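Side-chain contacts in nucleoid-associated protein HP_0035 (Helicobacter pylori, PDB 3F42), which probably binds DNA as a homodimer and alters its conformation, and may take part in nucleoid organisation, gene regulation and DNA protection: residues M15-E18 with F19-E23; G77-A80 with V81-R85; K63-M66 with Q67-M71. All coordinates share one frame; numbering follows the deposited sequence. Where two conformers were deposited one is given.

Interaction 1: M15-E18 with F19-E23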
HETATM    1  N   MSE A  15       3.900  -4.043   1.954  1.00 22.93           N
HETATM    2  CA  MSE A  15       2.971  -4.781   1.091  1.00 24.59           C
HETATM    3  C   MSE A  15       3.134  -4.387  -0.373  1.00 25.42           C
HETATM    4  O   MSE A  15       3.109  -5.265  -1.253  1.00 24.68           O
HETATM    5  CB  MSE A  15       1.545  -4.602   1.568  1.00 24.92           C
HETATM    6  CG  MSE A  15       1.304  -5.423   2.775  1.00 27.07           C
HETATM    7 SE   MSE A  15      -0.496  -5.063   3.357  0.50 33.13          SE
HETATM    8  CE  MSE A  15      -1.397  -6.233   2.189  1.00 36.46           C
ATOM      9  N   LYS A  16       3.368  -3.093  -0.638  1.00 25.17           N
ATOM     10  CA  LYS A  16       3.548  -2.630  -2.017  1.00 25.64           C
ATOM     11  C   LYS A  16       4.869  -3.153  -2.577  1.00 25.50           C
ATOM     12  O   LYS A  16       4.950  -3.473  -3.754  1.00 25.17           O
ATOM     13  CB  LYS A  16       3.452  -1.103  -2.117  1.00 26.60           C
ATOM     14  CG  LYS A  16       3.611  -0.564  -3.569  1.00 31.14           C
ATOM     15  CD  LYS A  16       3.999   0.922  -3.589  1.00 39.41           C
ATOM     16  CE  LYS A  16       4.495   1.326  -4.991  1.00 42.92           C
ATOM     17  NZ  LYS A  16       4.895   2.763  -5.053  1.00 45.69           N
ATOM     18  N   LYS A  17       5.884  -3.266  -1.727  1.00 24.48           N
ATOM     19  CA  LYS A  17       7.155  -3.836  -2.167  1.00 25.53           C
ATOM     20  C   LYS A  17       6.991  -5.315  -2.564  1.00 25.42           C
ATOM     21  O   LYS A  17       7.431  -5.734  -3.659  1.00 25.46           O
ATOM     22  CB  LYS A  17       8.226  -3.673  -1.085  1.00 25.30           C
ATOM     23  CG  LYS A  17       9.539  -4.385  -1.435  1.00 28.26           C
ATOM     24  CD  LYS A  17      10.627  -3.982  -0.440  1.00 32.93           C
ATOM     25  CE  LYS A  17      12.005  -4.488  -0.834  1.00 35.54           C
ATOM     26  NZ  LYS A  17      12.093  -5.971  -0.749  1.00 39.09           N
ATOM     27  N   GLU A  18       6.345  -6.086  -1.687  1.00 24.72           N
ATOM     28  CA  GLU A  18       6.048  -7.495  -1.935  1.00 25.23           C
ATOM     29  C   GLU A  18       5.199  -7.638  -3.198  1.00 24.60           C
ATOM     30  O   GLU A  18       5.462  -8.539  -4.043  1.00 24.55           O
ATOM     31  CB  GLU A  18       5.268  -8.091  -0.761  1.00 26.17           C
ATOM     32  CG  GLU A  18       5.225  -9.618  -0.816  1.00 30.13           C
ATOM     33  CD  GLU A  18       4.302 -10.249   0.221  1.00 35.15           C
ATOM     34  OE1 GLU A  18       3.772  -9.555   1.126  1.00 36.32           O
ATOM     35  OE2 GLU A  18       4.084 -11.474   0.108  1.00 36.93           O
ATOM     36  N   PHE A  19       4.178  -6.797  -3.324  1.00 23.40           N
ATOM     37  CA  PHE A  19       3.289  -6.862  -4.475  1.00 23.64           C
ATOM     38  C   PHE A  19       4.106  -6.696  -5.783  1.00 24.07           C
ATOM     39  O   PHE A  19       3.923  -7.456  -6.758  1.00 23.80           O
ATOM     40  CB  PHE A  19       2.207  -5.781  -4.375  1.00 23.60           C
ATOM     41  CG  PHE A  19       1.180  -5.866  -5.442  1.00 22.72           C
ATOM     42  CD1 PHE A  19       0.020  -6.600  -5.235  1.00 21.64           C
ATOM     43  CD2 PHE A  19       1.396  -5.296  -6.687  1.00 22.57           C
ATOM     44  CE1 PHE A  19      -0.931  -6.726  -6.231  1.00 22.69           C
ATOM     45  CE2 PHE A  19       0.450  -5.425  -7.715  1.00 23.31           C
ATOM     46  CZ  PHE A  19      -0.712  -6.137  -7.500  1.00 22.89           C
ATOM     47  N   SER A  20       4.966  -5.686  -5.832  1.00 23.66           N
ATOM     48  CA  SER A  20       5.793  -5.459  -7.031  1.00 25.33           C
ATOM     49  C   SER A  20       6.744  -6.587  -7.339  1.00 25.37           C
ATOM     50  O   SER A  20       6.974  -6.930  -8.512  1.00 25.13           O
ATOM     51  CB  SER A  20       6.575  -4.145  -6.891  1.00 26.60           C
ATOM     52  OG  SER A  20       5.605  -3.116  -6.812  1.00 31.32           O
ATOM     53  N   GLN A  21       7.305  -7.177  -6.301  1.00 24.90           N
ATOM     54  CA  GLN A  21       8.190  -8.328  -6.473  1.00 25.78           C
ATOM     55  C   GLN A  21       7.458  -9.534  -7.060  1.00 24.94           C
ATOM     56  O   GLN A  21       7.978 -10.223  -7.973  1.00 24.89           O
ATOM     57  CB  GLN A  21       8.829  -8.691  -5.145  1.00 27.21           C
ATOM     58  CG  GLN A  21       9.883  -7.665  -4.739  1.00 30.28           C
ATOM     59  CD  GLN A  21      10.732  -8.132  -3.590  1.00 34.49           C
ATOM     60  OE1 GLN A  21      10.227  -8.625  -2.588  1.00 37.05           O
ATOM     61  NE2 GLN A  21      12.042  -7.967  -3.723  1.00 38.73           N
ATOM     62  N   LEU A  22       6.256  -9.773  -6.556  1.00 23.97           N
ATOM     63  CA  LEU A  22       5.398 -10.811  -7.095  1.00 23.94           C
ATOM     64  C   LEU A  22       4.954 -10.556  -8.514  1.00 23.28           C
ATOM     65  O   LEU A  22       4.881 -11.518  -9.307  1.00 23.46           O
ATOM     66  CB  LEU A  22       4.191 -11.079  -6.197  1.00 23.04           C
ATOM     67  CG  LEU A  22       4.521 -11.708  -4.834  1.00 25.37           C
ATOM     68  CD1 LEU A  22       3.271 -11.688  -3.959  1.00 25.50           C
ATOM     69  CD2 LEU A  22       5.046 -13.132  -4.991  1.00 24.98           C
ATOM     70  N   GLU A  23       4.626  -9.306  -8.845  1.00 22.39           N
ATOM     71  CA  GLU A  23       4.191  -9.004 -10.203  1.00 23.71           C
ATOM     72  C   GLU A  23       5.327  -9.244 -11.201  1.00 24.05           C
ATOM     73  O   GLU A  23       5.087  -9.716 -12.328  1.00 22.90           O
ATOM     74  CB  GLU A  23       3.659  -7.575 -10.384  1.00 24.30           C
ATOM     75  CG  GLU A  23       2.218  -7.305  -9.998  1.00 26.28           C
ATOM     76  CD  GLU A  23       1.168  -8.127 -10.802  1.00 24.50           C
ATOM     77  OE1 GLU A  23       1.320  -9.373 -10.900  1.00 22.38           O
ATOM     78  OE2 GLU A  23       0.186  -7.520 -11.274  1.00 21.46           O
TER
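The side-chain amide of Gln21 has the ammonium group of Lys17 above one face, displaced outward past the line of OE1 and NE2: NZ is 3.6 Å from NE2 and at nearly the same distance from OE1, so it favours neither end of the amide. The bend at the last torsion of Lys17 (chi4 -68°) brings NZ to the glutamine, while its carbon chain leads away from the helix. A second flat group, the Glu18 carboxylate, runs beside Leu22 with both side chains pointing the same way. Leu22 CD1 lies off the carboxylate plane, 4.2 Å from Glu18 OE2, a loose contact between a methyl and an oxygen. The Phe19 ring turns away from residues 15-18 and stacks on Phe5 of the second subunit; of the Phe19 side chain, CB alone stays close, 3.3 Å from Met15 O.

All this sits on helix 5-27, whose backbone bonds here include Leu22 N to Glu18 O (2.9 Å). Lys16 O is gripped twice, by Ser20 N at 3.0 Å and by Ser20 OG at 3.1 Å, and the two donors reach it from opposite faces of its plane. Serine suits the place because its short side chain, with OG beside its own N (chi1 -63°), can fold back onto the preceding turn.

Residue types follow the surroundings. Met15, present as selenomethionine, is buried and packs on Met92 and on Leu12 of the second subunit; Leu22 also meets Met92, whereas Lys16, Lys17, Ser20 and Gln21 form the exposed side. The Lys17 and Glu18 ends make only loose contacts here, none of them a hydrogen bond, and the turn is held by the backbone and one serine hydroxyl.

Interaction 2: G77-A80 with V81-R85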
ATOM      1  N   GLY A  77      -7.032 -20.404 -20.752  1.00 18.52           N
ATOM      2  CA  GLY A  77      -5.867 -19.624 -20.307  1.00 18.49           C
ATOM      3  C   GLY A  77      -6.204 -18.451 -19.400  1.00 18.11           C
ATOM      4  O   GLY A  77      -5.560 -18.289 -18.347  1.00 18.01           O
ATOM      5  N   TYR A  78      -7.187 -17.637 -19.792  1.00 17.42           N
ATOM      6  CA  TYR A  78      -7.661 -16.521 -18.952  1.00 17.43           C
ATOM      7  C   TYR A  78      -8.151 -17.041 -17.600  1.00 17.42           C
ATOM      8  O   TYR A  78      -7.839 -16.436 -16.563  1.00 17.78           O
ATOM      9  CB  TYR A  78      -8.792 -15.690 -19.621  1.00 17.46           C
ATOM     10  CG  TYR A  78      -8.301 -14.748 -20.715  1.00 18.88           C
ATOM     11  CD1 TYR A  78      -7.383 -13.727 -20.430  1.00 19.08           C
ATOM     12  CD2 TYR A  78      -8.755 -14.886 -22.047  1.00 18.48           C
ATOM     13  CE1 TYR A  78      -6.897 -12.874 -21.451  1.00 14.14           C
ATOM     14  CE2 TYR A  78      -8.307 -14.044 -23.061  1.00 16.97           C
ATOM     15  CZ  TYR A  78      -7.392 -13.046 -22.766  1.00 18.27           C
ATOM     16  OH  TYR A  78      -6.900 -12.230 -23.732  1.00 17.94           O
ATOM     17  N   LYS A  79      -8.937 -18.127 -17.592  1.00 16.59           N
ATOM     18  CA  LYS A  79      -9.451 -18.660 -16.328  1.00 18.22           C
ATOM     19  C   LYS A  79      -8.265 -19.094 -15.439  1.00 17.54           C
ATOM     20  O   LYS A  79      -8.249 -18.815 -14.233  1.00 16.95           O
ATOM     21  CB  LYS A  79     -10.402 -19.847 -16.588  1.00 19.01           C
ATOM     22  CG  LYS A  79     -11.199 -20.345 -15.372  1.00 22.24           C
ATOM     23  CD  LYS A  79     -12.009 -21.649 -15.729  1.00 24.75           C
ATOM     24  CE  LYS A  79     -12.723 -22.274 -14.496  1.00 30.99           C
ATOM     25  NZ  LYS A  79     -12.941 -23.758 -14.615  1.00 34.85           N
ATOM     26  N   ALA A  80      -7.285 -19.777 -16.041  1.00 18.21           N
ATOM     27  CA  ALA A  80      -6.128 -20.259 -15.298  1.00 18.08           C
ATOM     28  C   ALA A  80      -5.319 -19.133 -14.677  1.00 19.54           C
ATOM     29  O   ALA A  80      -4.973 -19.189 -13.468  1.00 18.14           O
ATOM     30  CB  ALA A  80      -5.265 -21.194 -16.141  1.00 19.39           C
ATOM     31  N   VAL A  81      -5.030 -18.102 -15.469  1.00 17.85           N
ATOM     32  CA  VAL A  81      -4.263 -16.997 -14.934  1.00 18.99           C
ATOM     33  C   VAL A  81      -5.049 -16.257 -13.844  1.00 18.36           C
ATOM     34  O   VAL A  81      -4.477 -15.914 -12.793  1.00 18.57           O
ATOM     35  CB  VAL A  81      -3.813 -16.053 -16.045  1.00 18.14           C
ATOM     36  CG1 VAL A  81      -3.131 -14.834 -15.438  1.00 20.76           C
ATOM     37  CG2 VAL A  81      -2.839 -16.795 -16.976  1.00 22.61           C
ATOM     38  N   GLU A  82      -6.340 -16.060 -14.040  1.00 17.43           N
ATOM     39  CA  GLU A  82      -7.124 -15.311 -13.039  1.00 18.74           C
ATOM     40  C   GLU A  82      -7.241 -16.122 -11.742  1.00 19.79           C
ATOM     41  O   GLU A  82      -7.195 -15.535 -10.661  1.00 19.23           O
ATOM     42  CB  GLU A  82      -8.473 -14.886 -13.593  1.00 19.26           C
ATOM     43  CG  GLU A  82      -9.434 -14.225 -12.621  1.00 20.16           C
ATOM     44  CD  GLU A  82      -8.965 -12.863 -12.119  1.00 21.41           C
ATOM     45  OE1 GLU A  82      -7.896 -12.347 -12.525  1.00 21.88           O
ATOM     46  OE2 GLU A  82      -9.724 -12.278 -11.319  1.00 21.83           O
ATOM     47  N   GLU A  83      -7.398 -17.457 -11.862  1.00 18.71           N
ATOM     48  CA  GLU A  83      -7.356 -18.314 -10.675  0.50 20.37           C
ATOM     49  C   GLU A  83      -6.029 -18.190  -9.944  1.00 20.04           C
ATOM     50  O   GLU A  83      -6.013 -18.030  -8.706  1.00 21.30           O
ATOM     51  CB  GLU A  83      -7.666 -19.764 -11.033  0.50 21.31           C
ATOM     52  CG  GLU A  83      -9.120 -19.949 -11.326  0.50 24.12           C
ATOM     53  CD  GLU A  83      -9.443 -21.352 -11.794  0.50 25.27           C
ATOM     54  OE1 GLU A  83      -8.501 -22.161 -11.947  0.50 27.20           O
ATOM     55  OE2 GLU A  83     -10.634 -21.633 -12.013  0.50 27.70           O
ATOM     56  N   ASN A  84      -4.915 -18.215 -10.679  1.00 19.44           N
ATOM     57  CA  ASN A  84      -3.604 -17.969 -10.047  0.50 20.14           C
ATOM     58  C   ASN A  84      -3.547 -16.621  -9.375  1.00 20.03           C
ATOM     59  O   ASN A  84      -3.013 -16.504  -8.257  1.00 20.40           O
ATOM     60  CB  ASN A  84      -2.417 -18.033 -11.013  0.50 20.57           C
ATOM     61  CG  ASN A  84      -1.101 -17.679 -10.315  0.50 22.26           C
ATOM     62  OD1 ASN A  84      -0.588 -18.461  -9.523  0.50 27.78           O
ATOM     63  ND2 ASN A  84      -0.580 -16.491 -10.569  0.50 26.94           N
ATOM     64  N   ARG A  85      -4.098 -15.593 -10.035  1.00 19.26           N
ATOM     65  CA  ARG A  85      -4.058 -14.235  -9.470  1.00 20.02           C
ATOM     66  C   ARG A  85      -4.953 -14.047  -8.228  1.00 20.47           C
ATOM     67  O   ARG A  85      -4.603 -13.296  -7.305  1.00 21.04           O
ATOM     68  CB  ARG A  85      -4.327 -13.192 -10.534  1.00 19.94           C
ATOM     69  CG  ARG A  85      -3.150 -13.162 -11.551  1.00 18.64           C
ATOM     70  CD  ARG A  85      -3.366 -12.090 -12.645  1.00 17.62           C
ATOM     71  NE  ARG A  85      -3.292 -10.709 -12.124  1.00 17.64           N
ATOM     72  CZ  ARG A  85      -2.155 -10.065 -11.880  1.00 16.10           C
ATOM     73  NH1 ARG A  85      -0.960 -10.677 -12.088  1.00 17.59           N
ATOM     74  NH2 ARG A  85      -2.191  -8.815 -11.416  1.00 14.83           N
TER
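Gly77 O and Val81 N make one of the consecutive i to i+4 bonds in the middle of helix 63-93, the long C-terminal helix of this YbaB/EbfC-family fold. Val81 N donates to Gly77 O at 2.9 Å with an N-H...O angle of 167°, and Glu82, Glu83 and Asn84 donate in turn to Tyr78, Lys79 and Ala80.

Among the side chains, Lys79 and Glu83 meet one turn apart on the outer side. Lys79 stretches out fully, and in the conformer given Glu83 OE2 comes 3.3 Å from its CE but stays 4.1 Å from NZ. The opposite charges lie beyond salt-bridge distance and can attract only weakly, if at all, and because Glu83 has two deposited conformers, even this approach is doubtful in detail. Long, flexible charged residues suit such an outward position.

The Tyr78 ring lies on another side of the helix, in a buried aromatic group with Phe44 and with Phe44 and Tyr78 of the fourth subunit. Gly77 and Val81 are also buried, where a missing side chain and a compact branched one take little room. In Val81, CG1 lies anti to the backbone N (chi1 174°), leaving CG2 beside that N and 3.4 Å from Gly77 O.

Interaction 3: K63-M66 with Q67-M71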
ATOM      1  N   LYS A  63     -12.813 -21.752 -40.716  1.00 20.73           N
ATOM      2  CA  LYS A  63     -12.779 -20.655 -39.792  1.00 21.42           C
ATOM      3  C   LYS A  63     -13.738 -20.872 -38.619  1.00 20.58           C
ATOM      4  O   LYS A  63     -13.419 -20.487 -37.489  1.00 18.92           O
ATOM      5  CB  LYS A  63     -13.062 -19.322 -40.493  1.00 21.31           C
ATOM      6  CG  LYS A  63     -12.741 -18.105 -39.633  1.00 21.34           C
ATOM      7  CD  LYS A  63     -13.194 -16.796 -40.335  1.00 21.04           C
ATOM      8  CE  LYS A  63     -14.717 -16.644 -40.303  1.00 21.54           C
ATOM      9  NZ  LYS A  63     -15.106 -15.455 -41.122  1.00 23.04           N
ATOM     10  N   GLU A  64     -14.878 -21.528 -38.863  1.00 19.57           N
ATOM     11  CA  GLU A  64     -15.819 -21.789 -37.769  1.00 19.96           C
ATOM     12  C   GLU A  64     -15.151 -22.577 -36.647  1.00 19.44           C
ATOM     13  O   GLU A  64     -15.230 -22.200 -35.447  1.00 19.14           O
ATOM     14  CB  GLU A  64     -17.046 -22.578 -38.258  1.00 19.99           C
ATOM     15  CG  GLU A  64     -18.037 -22.805 -37.105  1.00 23.78           C
ATOM     16  CD  GLU A  64     -19.341 -23.438 -37.521  1.00 29.34           C
ATOM     17  OE1 GLU A  64     -19.380 -24.099 -38.581  1.00 27.47           O
ATOM     18  OE2 GLU A  64     -20.320 -23.270 -36.749  1.00 31.90           O
ATOM     19  N   ALA A  65     -14.459 -23.650 -37.034  1.00 18.80           N
ATOM     20  CA  ALA A  65     -13.758 -24.497 -36.052  1.00 19.05           C
ATOM     21  C   ALA A  65     -12.624 -23.689 -35.430  1.00 19.23           C
ATOM     22  O   ALA A  65     -12.371 -23.756 -34.220  1.00 18.37           O
ATOM     23  CB  ALA A  65     -13.174 -25.742 -36.720  1.00 19.51           C
HETATM   24  N   MSE A  66     -11.914 -22.968 -36.270  1.00 18.27           N
HETATM   25  CA  MSE A  66     -10.783 -22.156 -35.766  1.00 19.56           C
HETATM   26  C   MSE A  66     -11.201 -21.205 -34.656  1.00 18.88           C
HETATM   27  O   MSE A  66     -10.549 -21.112 -33.612  1.00 18.07           O
HETATM   28  CB  MSE A  66     -10.149 -21.352 -36.892  1.00 19.48           C
HETATM   29  CG  MSE A  66      -8.870 -20.752 -36.401  1.00 24.08           C
HETATM   30 SE   MSE A  66      -8.294 -19.408 -37.704  0.75 36.18          SE
HETATM   31  CE  MSE A  66      -9.760 -18.158 -37.671  1.00 36.54           C
ATOM     32  N   GLN A  67     -12.300 -20.505 -34.881  1.00 18.88           N
ATOM     33  CA  GLN A  67     -12.827 -19.569 -33.868  1.00 18.59           C
ATOM     34  C   GLN A  67     -13.232 -20.244 -32.566  1.00 18.69           C
ATOM     35  O   GLN A  67     -12.968 -19.727 -31.472  1.00 18.60           O
ATOM     36  CB  GLN A  67     -13.974 -18.779 -34.465  1.00 18.04           C
ATOM     37  CG  GLN A  67     -13.453 -17.793 -35.535  1.00 20.74           C
ATOM     38  CD  GLN A  67     -14.535 -16.982 -36.236  1.00 23.90           C
ATOM     39  OE1 GLN A  67     -14.234 -15.982 -36.868  1.00 22.55           O
ATOM     40  NE2 GLN A  67     -15.790 -17.421 -36.153  1.00 23.59           N
ATOM     41  N   ILE A  68     -13.886 -21.395 -32.680  1.00 16.18           N
ATOM     42  CA  ILE A  68     -14.310 -22.164 -31.519  1.00 16.19           C
ATOM     43  C   ILE A  68     -13.097 -22.610 -30.712  1.00 16.42           C
ATOM     44  O   ILE A  68     -13.063 -22.437 -29.476  1.00 16.21           O
ATOM     45  CB  ILE A  68     -15.193 -23.371 -31.918  1.00 15.49           C
ATOM     46  CG1 ILE A  68     -16.528 -22.850 -32.491  1.00 16.24           C
ATOM     47  CG2 ILE A  68     -15.377 -24.343 -30.693  1.00 15.50           C
ATOM     48  CD1 ILE A  68     -17.447 -23.928 -33.049  1.00 15.16           C
ATOM     49  N   TYR A  69     -12.096 -23.180 -31.405  1.00 15.94           N
ATOM     50  CA  TYR A  69     -10.887 -23.630 -30.724  1.00 15.82           C
ATOM     51  C   TYR A  69     -10.065 -22.467 -30.149  1.00 16.48           C
ATOM     52  O   TYR A  69      -9.520 -22.600 -29.073  1.00 16.68           O
ATOM     53  CB  TYR A  69     -10.003 -24.482 -31.640  1.00 15.48           C
ATOM     54  CG  TYR A  69     -10.673 -25.762 -32.062  1.00 14.56           C
ATOM     55  CD1 TYR A  69     -11.440 -26.505 -31.141  1.00 17.11           C
ATOM     56  CD2 TYR A  69     -10.550 -26.241 -33.373  1.00 18.05           C
ATOM     57  CE1 TYR A  69     -12.061 -27.702 -31.517  1.00 16.47           C
ATOM     58  CE2 TYR A  69     -11.168 -27.423 -33.757  1.00 17.51           C
ATOM     59  CZ  TYR A  69     -11.919 -28.150 -32.822  1.00 17.48           C
ATOM     60  OH  TYR A  69     -12.544 -29.335 -33.184  1.00 19.27           O
ATOM     61  N   LEU A  70     -10.016 -21.340 -30.838  1.00 16.78           N
ATOM     62  CA  LEU A  70      -9.389 -20.143 -30.247  1.00 18.51           C
ATOM     63  C   LEU A  70     -10.093 -19.737 -28.971  1.00 18.61           C
ATOM     64  O   LEU A  70      -9.449 -19.528 -27.928  1.00 17.96           O
ATOM     65  CB  LEU A  70      -9.383 -18.967 -31.219  1.00 18.96           C
ATOM     66  CG  LEU A  70      -8.273 -19.077 -32.268  1.00 21.20           C
ATOM     67  CD1 LEU A  70      -8.608 -18.158 -33.458  1.00 21.27           C
ATOM     68  CD2 LEU A  70      -6.880 -18.695 -31.663  1.00 21.38           C
HETATM   69  N   MSE A  71     -11.405 -19.607 -29.024  1.00 18.34           N
HETATM   70  CA  MSE A  71     -12.136 -19.198 -27.820  1.00 18.88           C
HETATM   71  C   MSE A  71     -11.983 -20.181 -26.646  1.00 19.00           C
HETATM   72  O   MSE A  71     -11.851 -19.733 -25.497  1.00 18.69           O
HETATM   73  CB  MSE A  71     -13.608 -19.024 -28.145  1.00 17.71           C
HETATM   74  CG  MSE A  71     -13.833 -17.774 -28.944  1.00 20.74           C
HETATM   75 SE   MSE A  71     -15.734 -17.415 -29.154  0.50 25.02          SE
HETATM   76  CE  MSE A  71     -16.172 -17.092 -27.320  1.00 28.87           C
TER
HETATM   77  O   HOH W   1     -16.156 -14.482 -38.066  1.00 34.67           O
HETATM   78  O   HOH W   2     -17.041 -20.209 -35.039  1.00 27.11           O
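Gln67 and Lys63 meet through their torsions: Gln67 sets CG beside its own N (chi1 -70°) and then runs straight back along the helix, while Lys63 puts CG opposite its N (chi1 -167°) and kinks at chi3 (73°). The two chains therefore cross, and the amide oxygen Gln67 OE1 rests 3.5 Å from Lys63 CE, against the aliphatic part of the lysine. NZ itself is directed elsewhere, to a salt bridge with Asp57 and a hydrogen bond with Ile55 O of the fourth subunit. Gln67 OE1 likewise accepts from Ile55 N of that subunit.

Two waters add further links. One molecule lies 2.7 Å from Gln67 OE1 and makes a weak bond to Lys63 NZ. A second donates to Glu64 O at 2.7 Å and accepts from Gln67 NE2 at 3.3 Å, so Glu64 O serves both this water and Ile68 N in the first turn of helix 63-93.

Elsewhere on the turn the contacts are mostly apolar. Met66, modelled as selenomethionine, lies alongside Leu70 and touches its CD1 with CG at 3.9 Å; both pack on Ile55 of their own chain and of the fourth subunit, where a flexible selenium-containing chain and a branched aliphatic one fill a buried seam. Tyr69 reaches back beside the preceding turn, its CE2 4.0 Å from Ala65 CB and its CD2 3.2 Å from Ala65 O. Alanine's small methyl lets the ring come this close; the ring also meets Met39 and Val40.

Amide and ammonium thus both reach Ile55 of the fourth subunit rather than pairing with each other. The lysine's charge is probably balanced by Asp57 of that subunit, and Gln67 can offer its oxygen to a backbone N-H while its NH2 group turns to water.

Overall arrangement
From the N terminus, interaction 1 comes first, on helix 5-27; the antiparallel strands 30-35, 40-45 and 50-55 follow, and then helix 63-93 carries interaction 3 at its start and interaction 2 further along. Each contact lies within one unbroken helical stretch, so none closes a loop, and they follow in series without nesting or crossing. Interactions 1 and 2 are nevertheless joined, because Glu23 OE2 and Arg85 NH2 form a 2.7 Å salt bridge that ties the two helices together. Interactions 1 and 3 lie on opposite sides of the chain's centre, about 37 Å apart between centres. Interactions 1 and 2 both touch the second subunit; 2 and 3 both touch the fourth.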